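Local coordinates for protein acetyl-CoA acetyltransferase A (Ascaris suum, PDB 6BJA) that probably catalyses the reversible transfer of acetyl groups between acetyl-CoA molecules as a thiolase that binds coenzyme A, at residues Ser30-Ala33 and Val34-Gly37; Thr41-Ala44 and Ile45-Leu49; Gly311-Glu314 and Glu315-Ala318; Gly361-Ile364 and Val365-Val369. All coordinates share one frame; numbering follows the deposited sequence.

All four contacts are local, each between neighbouring segments of one continuous stretch, so none encloses a loop and none nests with or crosses another. Contact 1 is the first turn of helix 33-48, at the end of the loop that follows strand 11-23; contact 2 lies farther along the same helix, about 17 Å away between centres, and reaches its C-terminal end. Contact 3 turns the chain from helix 298-310 into strand 319-322, an outermost strand of the mixed sheet. Contact 4 lies on helix 357-371 near the centre of the chain, packed against helix 97-110 and touching strands 11-23, 319-322 and 388-396, its nearest atoms about 7 Å from contact 3.

Contact 1: residues Ser30-Ala33 and Val34-Gly37; sequences SLSA and VDLG
S32 and D35 face each other across the first turn of helix 33-48, where the chain changes from the extended backbone of L31 and S32 to helical angles at A33, and L36 N and G37 N bond back to S32 O and A33 O. Two further bonds run in opposite directions between the same pair of residues. OG of S32 accepts from D35 N at 2.9 Å, nearly straight at 169°; a chi1 of 70° tucks this oxygen between its own backbone N and carbonyl carbon, which points it at the N-H of D35. In return, S32 N donates to OD2 of D35 at 3.0 Å. It meets the anti side of that oxygen, 35° out of the carboxylate plane, and the bond is again almost linear. Each residue thus satisfies the other's backbone N-H, and the D35 carboxylate is drawn back over the start of the helix, where its charge would probably interact favourably with the helix dipole.

L31 lies beside the polar pair. Its CD2 lies 3.8 Å from OD2 of D35, the two side chains crossing at about a right angle, while its CD1 meets CD2 of L36 at 4.0 Å. Farther out, V34 packs on I72 and Q75 of helix 72-79, A33 lies against N62 and L68, and A33 O also accepts from OG of S122. The reciprocal bonds between S32, at the N-cap, and D35, three residues on, define a capping box, which here starts helix 33-48 of the thiolase N-terminal domain.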
loop_
_atom_site.group_PDB
_atom_site.type_symbol
_atom_site.label_atom_id
_atom_site.label_comp_id
_atom_site.label_asym_id
_atom_site.label_seq_id
_atom_site.Cartn_x
_atom_site.Cartn_y
_atom_site.Cartn_z
ATOM N N SER A 30 -7.702 17.391 10.439
ATOM C CA SER A 30 -8.359 17.704 9.181
ATOM C C SER A 30 -7.742 18.897 8.452
ATOM O O SER A 30 -8.125 19.209 7.309
ATOM C CB SER A 30 -9.838 17.964 9.433
ATOM O OG SER A 30 -10.014 19.160 10.157
ATOM N N LEU A 31 -6.776 19.552 9.093
ATOM C CA LEU A 31 -6.090 20.684 8.490
ATOM C C LEU A 31 -4.683 20.316 8.057
ATOM O O LEU A 31 -3.934 19.670 8.786
ATOM C CB LEU A 31 -6.035 21.853 9.469
ATOM C CG LEU A 31 -7.408 22.407 9.888
ATOM C CD1 LEU A 31 -7.190 23.596 10.734
ATOM C CD2 LEU A 31 -8.276 22.770 8.685
ATOM N N SER A 32 -4.341 20.709 6.836
ATOM C CA SER A 32 -3.036 20.432 6.260
ATOM C C SER A 32 -2.021 21.451 6.737
ATOM O O SER A 32 -2.384 22.491 7.292
ATOM C CB SER A 32 -3.126 20.479 4.736
ATOM O OG SER A 32 -3.327 21.823 4.339
ATOM N N ALA A 33 -0.743 21.165 6.505
ATOM C CA ALA A 33 0.289 22.152 6.763
ATOM C C ALA A 33 0.046 23.448 5.975
ATOM O O ALA A 33 0.377 24.536 6.444
ATOM C CB ALA A 33 1.662 21.586 6.432
ATOM N N VAL A 34 -0.526 23.332 4.777
ATOM C CA VAL A 34 -0.875 24.518 3.996
ATOM C C VAL A 34 -1.952 25.305 4.728
ATOM O O VAL A 34 -1.819 26.521 4.912
ATOM C CB VAL A 34 -1.325 24.136 2.559
ATOM C CG1 VAL A 34 -1.995 25.325 1.843
ATOM C CG2 VAL A 34 -0.102 23.651 1.780
ATOM N N ASP A 35 -3.000 24.624 5.174
ATOM C CA ASP A 35 -4.068 25.300 5.923
ATOM C C ASP A 35 -3.507 26.041 7.138
ATOM O O ASP A 35 -3.839 27.196 7.377
ATOM C CB ASP A 35 -5.132 24.307 6.390
ATOM C CG ASP A 35 -5.897 23.671 5.243
ATOM O OD1 ASP A 35 -6.122 24.327 4.181
ATOM O OD2 ASP A 35 -6.285 22.495 5.405
ATOM N N LEU A 36 -2.636 25.390 7.909
ATOM C CA LEU A 36 -2.131 26.031 9.114
ATOM C C LEU A 36 -1.213 27.197 8.769
ATOM O O LEU A 36 -1.160 28.200 9.477
ATOM C CB LEU A 36 -1.393 25.009 9.990
ATOM C CG LEU A 36 -2.190 23.804 10.488
ATOM C CD1 LEU A 36 -1.283 22.841 11.232
ATOM C CD2 LEU A 36 -3.334 24.279 11.397
ATOM N N GLY A 37 -0.466 27.051 7.685
ATOM C CA GLY A 37 0.436 28.095 7.223
ATOM C C GLY A 37 -0.348 29.323 6.799
ATOM O O GLY A 37 0.064 30.452 7.048
#

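Contact 2: residues Thr41-Ala44 and Ile45-Leu49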
loop_
_atom_site.group_PDB
_atom_site.type_symbol
_atom_site.label_atom_id
_atom_site.label_comp_id
_atom_site.label_asym_id
_atom_site.label_seq_id
_atom_site.Cartn_x
_atom_site.Cartn_y
_atom_site.Cartn_z
ATOM N N THR A 41 0.030 33.033 8.423
ATOM C CA THR A 41 0.475 34.051 7.498
ATOM C C THR A 41 -0.530 35.197 7.455
ATOM O O THR A 41 -0.149 36.354 7.548
ATOM C CB THR A 41 0.685 33.459 6.089
ATOM O OG1 THR A 41 1.724 32.470 6.167
ATOM C CG2 THR A 41 1.105 34.514 5.078
ATOM N N LYS A 42 -1.802 34.866 7.317
ATOM C CA LYS A 42 -2.834 35.901 7.313
ATOM C C LYS A 42 -2.809 36.689 8.616
ATOM O O LYS A 42 -2.901 37.919 8.582
ATOM C CB LYS A 42 -4.210 35.291 7.079
ATOM C CG LYS A 42 -4.453 34.843 5.643
ATOM C CD LYS A 42 -5.858 34.270 5.527
ATOM C CE LYS A 42 -6.518 34.681 4.235
ATOM N NZ LYS A 42 -7.945 34.233 4.203
ATOM N N GLU A 43 -2.649 36.019 9.763
ATOM C CA GLU A 43 -2.743 36.787 11.010
ATOM C C GLU A 43 -1.468 37.604 11.219
ATOM O O GLU A 43 -1.514 38.709 11.723
ATOM C CB GLU A 43 -3.019 35.881 12.213
ATOM C CG GLU A 43 -3.276 36.670 13.494
ATOM C CD GLU A 43 -4.629 37.365 13.523
ATOM O OE1 GLU A 43 -5.554 36.930 12.765
ATOM O OE2 GLU A 43 -4.767 38.346 14.327
ATOM N N ALA A 44 -0.319 37.081 10.814
ATOM C CA ALA A 44 0.915 37.854 10.923
ATOM C C ALA A 44 0.863 39.131 10.071
ATOM O O ALA A 44 1.363 40.174 10.481
ATOM C CB ALA A 44 2.116 37.007 10.516
ATOM N N ILE A 45 0.284 39.034 8.882
ATOM C CA ILE A 45 0.107 40.190 8.003
ATOM C C ILE A 45 -0.834 41.191 8.688
ATOM O O ILE A 45 -0.502 42.367 8.774
ATOM C CB ILE A 45 -0.431 39.769 6.648
ATOM C CG1 ILE A 45 0.646 38.983 5.902
ATOM C CG2 ILE A 45 -0.859 40.979 5.826
ATOM C CD1 ILE A 45 0.155 38.323 4.635
ATOM N N LYS A 46 -1.956 40.712 9.214
ATOM C CA LYS A 46 -2.892 41.591 9.927
ATOM C C LYS A 46 -2.205 42.365 11.043
ATOM O O LYS A 46 -2.389 43.580 11.186
ATOM C CB LYS A 46 -4.056 40.773 10.492
ATOM C CG LYS A 46 -5.017 40.261 9.391
ATOM C CD LYS A 46 -6.059 39.284 9.942
ATOM C CE LYS A 46 -6.919 38.673 8.823
ATOM N NZ LYS A 46 -7.888 37.680 9.380
ATOM N N ARG A 47 -1.399 41.677 11.842
ATOM C CA ARG A 47 -0.822 42.334 13.006
ATOM C C ARG A 47 0.425 43.160 12.644
ATOM O O ARG A 47 0.866 44.002 13.439
ATOM C CB ARG A 47 -0.521 41.301 14.103
ATOM C CG ARG A 47 -1.764 40.547 14.559
ATOM C CD ARG A 47 -1.553 39.792 15.843
ATOM N NE ARG A 47 -2.729 39.013 16.202
ATOM C CZ ARG A 47 -2.894 38.406 17.379
ATOM N NH1 ARG A 47 -1.949 38.464 18.291
ATOM N NH2 ARG A 47 -3.996 37.730 17.635
ATOM N N SER A 48 0.958 42.975 11.438
ATOM C CA SER A 48 2.064 43.800 10.967
ATOM C C SER A 48 1.623 45.211 10.586
ATOM O O SER A 48 2.444 46.115 10.499
ATOM C CB SER A 48 2.732 43.189 9.742
ATOM O OG SER A 48 1.976 43.409 8.571
ATOM N N LEU A 49 0.320 45.350 10.357
ATOM C CA LEU A 49 -0.327 46.590 9.919
ATOM C C LEU A 49 0.012 46.992 8.494
ATOM O O LEU A 49 -0.335 48.087 8.060
ATOM C CB LEU A 49 0.024 47.736 10.858
ATOM C CG LEU A 49 -0.193 47.428 12.335
ATOM C CD1 LEU A 49 0.158 48.638 13.161
ATOM C CD2 LEU A 49 -1.634 46.985 12.591
HETATM O O HOH W 1 -8.402 37.716 12.565
HETATM O O HOH W 2 -6.624 36.906 16.607
#
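E43 and R47, one helical turn apart, are joined by a salt bridge in which R47 NE donates to OE2 of E43 at 2.8 Å. The bond is nearly straight, 167°, and uses the anti lone pair of OE2. That oxygen sits in the guanidinium plane, at its edge, yet the carboxylate itself is turned 83° from this plane; NH2 of R47 adds a weak bond to the same oxygen at 3.5 Å. A water accepts from R47 NH2 and donates weakly to OE2, bridging the two groups a second time.

The other carboxylate oxygen faces K46. NZ of K46 stays 4.2 Å from OE1 of E43, and a second water links them, donating to OE1 at 3.0 Å and accepting from NZ. E43 reaches between both bases because its chain leaves with CG anti to the backbone N (chi1 -174°) and then bends at CG. On the buried side, CG2 of T41 and CD1 of I45 lie alongside each other at 4.0 Å. A44 and S48 rest on strands 11-23 and 257-267, and S48 OG donates to I45 O at 2.7 Å. This is an i to i+4 Glu-Arg salt bridge on the outer face of an amphipathic helix, near its C-terminal end.

Contact 3: residues Gly311-Glu314 and Glu315-Ala318; sequences GLDE and ESIA
D313 and S316 meet where the backbone tightens into a short 3-10 turn: S316 N bonds to D313 O at 3.0 Å and I317 N to E314 O at 3.2 Å, both donors lying well above the carbonyl planes. Just before it, G311 ends helix 298-310 in a Schellman motif.

The hydroxyl of S316 is held between two oxygens of D313, with OG 3.0 Å from the backbone O and 3.0 Å from OD1; its single proton may go to either. The carboxylate reaches this place because chi1 of 49° sets CG between the backbone N and carbonyl carbon of D313, and OD1 then also takes a weak bond from S316 N. OE1 of E315 comes within 3.7 Å of OD1 of D313, the two carboxylates turned 69° apart. A water lies between OE1 of E314 and OE1 of E315. On the other side, CD2 of L312 touches the S316 side chain, and L312 and I317 both pack on L307, L377 and L393. A second water joins E314 O to I317 O.

Three acidic groups gathered on this surface turn would be expected to repel one another, a cost that the neighbouring N-H donors and water probably offset in part.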
loop_
_atom_site.group_PDB
_atom_site.type_symbol
_atom_site.label_atom_id
_atom_site.label_comp_id
_atom_site.label_asym_id
_atom_site.label_seq_id
_atom_site.Cartn_x
_atom_site.Cartn_y
_atom_site.Cartn_z
ATOM N N GLY A 311 29.686 40.961 20.713
ATOM C CA GLY A 311 30.340 41.632 21.820
ATOM C C GLY A 311 29.554 41.533 23.110
ATOM O O GLY A 311 29.634 42.414 23.970
ATOM N N LEU A 312 28.798 40.448 23.250
ATOM C CA LEU A 312 27.979 40.216 24.433
ATOM C C LEU A 312 28.474 39.006 25.204
ATOM O O LEU A 312 29.257 38.208 24.687
ATOM C CB LEU A 312 26.517 40.010 24.030
ATOM C CG LEU A 312 25.831 41.184 23.337
ATOM C CD1 LEU A 312 24.461 40.768 22.838
ATOM C CD2 LEU A 312 25.711 42.366 24.267
ATOM N N ASP A 313 28.022 38.861 26.438
ATOM C CA ASP A 313 28.222 37.607 27.139
ATOM C C ASP A 313 26.872 37.124 27.621
ATOM O O ASP A 313 25.857 37.812 27.449
ATOM C CB ASP A 313 29.226 37.752 28.288
ATOM C CG ASP A 313 28.927 38.923 29.185
ATOM O OD1 ASP A 313 27.734 39.227 29.405
ATOM O OD2 ASP A 313 29.898 39.535 29.685
ATOM N N GLU A 314 26.862 35.923 28.179
ATOM C CA GLU A 314 25.632 35.264 28.587
ATOM C C GLU A 314 24.785 36.117 29.526
ATOM O O GLU A 314 23.553 36.095 29.470
ATOM C CB GLU A 314 25.956 33.936 29.269
ATOM C CG GLU A 314 26.442 32.846 28.346
ATOM C CD GLU A 314 27.899 33.017 27.907
ATOM O OE1 GLU A 314 28.595 33.926 28.411
ATOM O OE2 GLU A 314 28.348 32.234 27.046
ATOM N N GLU A 315 25.445 36.868 30.402
ATOM C CA GLU A 315 24.741 37.671 31.398
ATOM C C GLU A 315 23.959 38.841 30.798
ATOM O O GLU A 315 23.046 39.368 31.437
ATOM C CB GLU A 315 25.746 38.197 32.430
ATOM C CG GLU A 315 26.259 37.132 33.393
ATOM C CD GLU A 315 27.119 36.051 32.738
ATOM O OE1 GLU A 315 27.865 36.350 31.773
ATOM O OE2 GLU A 315 27.052 34.888 33.204
ATOM N N SER A 316 24.327 39.238 29.579
ATOM C CA SER A 316 23.648 40.303 28.828
ATOM C C SER A 316 22.223 39.924 28.441
ATOM O O SER A 316 21.435 40.785 28.063
ATOM C CB SER A 316 24.399 40.630 27.531
ATOM O OG SER A 316 25.796 40.796 27.715
ATOM N N ILE A 317 21.926 38.629 28.488
ATOM C CA ILE A 317 20.714 38.085 27.869
ATOM C C ILE A 317 19.651 37.854 28.933
ATOM O O ILE A 317 19.867 37.139 29.908
ATOM C CB ILE A 317 21.023 36.764 27.129
ATOM C CG1 ILE A 317 22.154 36.971 26.120
ATOM C CG2 ILE A 317 19.767 36.162 26.509
ATOM C CD1 ILE A 317 21.940 38.050 25.055
ATOM N N ALA A 318 18.495 38.471 28.749
ATOM C CA ALA A 318 17.423 38.372 29.725
ATOM C C ALA A 318 16.722 37.016 29.707
ATOM O O ALA A 318 16.410 36.457 30.758
ATOM C CB ALA A 318 16.408 39.478 29.496
HETATM O O HOH W 3 21.382 34.987 30.762
HETATM O O HOH W 4 29.860 34.865 30.897
#

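Contact 4: residues Gly361-Ile364 and Val365-Val369; sequences GARI and VVTLV
R363 curls forward along helix 357-371 to T367, one turn on, and its NH1 donates to OG1 of T367 at 2.9 Å. The bond is bent, 144°, although the oxygen lies in the guanidinium plane, 6° out of it. Bends at both chi2 and chi3 bring the group round, after CG has left anti to the backbone N (chi1 -157°). CG2 of I364 sits 3.7 Å above one face of the guanidinium, offset toward its rim. The stronger polar partner of T367 is E203, whose OE1 is hydrogen-bonded to the same OG1, so this buried hydroxyl connects an arginine with an acid.

The helix is a central one of the thiolase fold, lying beside helix 97-110 in the middle layer, with strands 11-23, 319-322 and 388-396 against it; the R363 side chain is about 7 Å from that of H355, a predicted active-site residue. Packing is close where V365 leans on M99, I102 and I392; its CG2 also approaches G361 O, at 3.5 Å. The backbone is less even: V366 N bonds to A362 O at 2.9 Å, whereas V365 N reaches G361 O only weakly, at 3.4 Å. No residue in contact here is exposed to solvent, and the looser part is the far end, where L368 meets residues 361-364 chiefly through CB, 3.3 Å from I364 O, and its side chain packs on L319 and I394.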
loop_
_atom_site.group_PDB
_atom_site.type_symbol
_atom_site.label_atom_id
_atom_site.label_comp_id
_atom_site.label_asym_id
_atom_site.label_seq_id
_atom_site.Cartn_x
_atom_site.Cartn_y
_atom_site.Cartn_z
ATOM N N GLY A 361 11.205 26.200 14.899
ATOM C CA GLY A 361 12.143 27.307 14.820
ATOM C C GLY A 361 11.478 28.660 14.954
ATOM O O GLY A 361 11.835 29.480 15.795
ATOM N N ALA A 362 10.456 28.902 14.135
ATOM C CA ALA A 362 9.713 30.151 14.252
ATOM C C ALA A 362 8.894 30.208 15.551
ATOM O O ALA A 362 8.727 31.273 16.147
ATOM C CB ALA A 362 8.814 30.321 13.064
ATOM N N ARG A 363 8.405 29.060 15.994
ATOM C CA ARG A 363 7.559 29.013 17.178
ATOM C C ARG A 363 8.356 29.509 18.391
ATOM O O ARG A 363 7.841 30.303 19.183
ATOM C CB ARG A 363 7.014 27.598 17.407
ATOM C CG ARG A 363 5.726 27.505 18.242
ATOM C CD ARG A 363 5.959 27.685 19.737
ATOM N NE ARG A 363 6.832 26.631 20.278
ATOM C CZ ARG A 363 7.473 26.722 21.437
ATOM N NH1 ARG A 363 7.404 27.822 22.169
ATOM N NH2 ARG A 363 8.208 25.708 21.845
ATOM N N ILE A 364 9.613 29.085 18.544
ATOM C CA ILE A 364 10.360 29.561 19.710
ATOM C C ILE A 364 10.764 31.032 19.594
ATOM O O ILE A 364 10.852 31.733 20.601
ATOM C CB ILE A 364 11.613 28.702 20.018
ATOM C CG1 ILE A 364 12.691 28.785 18.926
ATOM C CG2 ILE A 364 11.176 27.267 20.276
ATOM C CD1 ILE A 364 14.077 28.181 19.355
ATOM N N VAL A 365 10.932 31.540 18.381
ATOM C CA VAL A 365 11.148 32.975 18.209
ATOM C C VAL A 365 9.896 33.761 18.612
ATOM O O VAL A 365 9.984 34.799 19.284
ATOM C CB VAL A 365 11.542 33.320 16.767
ATOM C CG1 VAL A 365 11.570 34.822 16.546
ATOM C CG2 VAL A 365 12.906 32.712 16.425
ATOM N N VAL A 366 8.720 33.284 18.198
ATOM C CA VAL A 366 7.464 33.906 18.601
ATOM C C VAL A 366 7.334 33.933 20.125
ATOM O O VAL A 366 7.058 34.979 20.705
ATOM C CB VAL A 366 6.251 33.180 17.963
ATOM C CG1 VAL A 366 4.945 33.682 18.573
ATOM C CG2 VAL A 366 6.257 33.375 16.457
ATOM N N THR A 367 7.552 32.801 20.787
ATOM C CA THR A 367 7.445 32.742 22.236
ATOM C C THR A 367 8.469 33.648 22.911
ATOM O O THR A 367 8.134 34.362 23.891
ATOM C CB THR A 367 7.583 31.303 22.693
ATOM O OG1 THR A 367 6.478 30.566 22.146
ATOM C CG2 THR A 367 7.566 31.182 24.209
ATOM N N LEU A 368 9.693 33.669 22.398
ATOM C CA LEU A 368 10.717 34.551 22.948
ATOM C C LEU A 368 10.310 36.023 22.844
ATOM O O LEU A 368 10.426 36.776 23.820
ATOM C CB LEU A 368 12.056 34.329 22.234
ATOM C CG LEU A 368 13.197 35.228 22.695
ATOM C CD1 LEU A 368 13.589 34.895 24.133
ATOM C CD2 LEU A 368 14.386 35.106 21.767
ATOM N N VAL A 369 9.882 36.436 21.652
ATOM C CA VAL A 369 9.545 37.825 21.404
ATOM C C VAL A 369 8.509 38.273 22.427
ATOM O O VAL A 369 8.633 39.343 23.028
ATOM C CB VAL A 369 9.025 38.018 19.958
ATOM C CG1 VAL A 369 8.267 39.352 19.807
ATOM C CG2 VAL A 369 10.185 37.943 18.978
#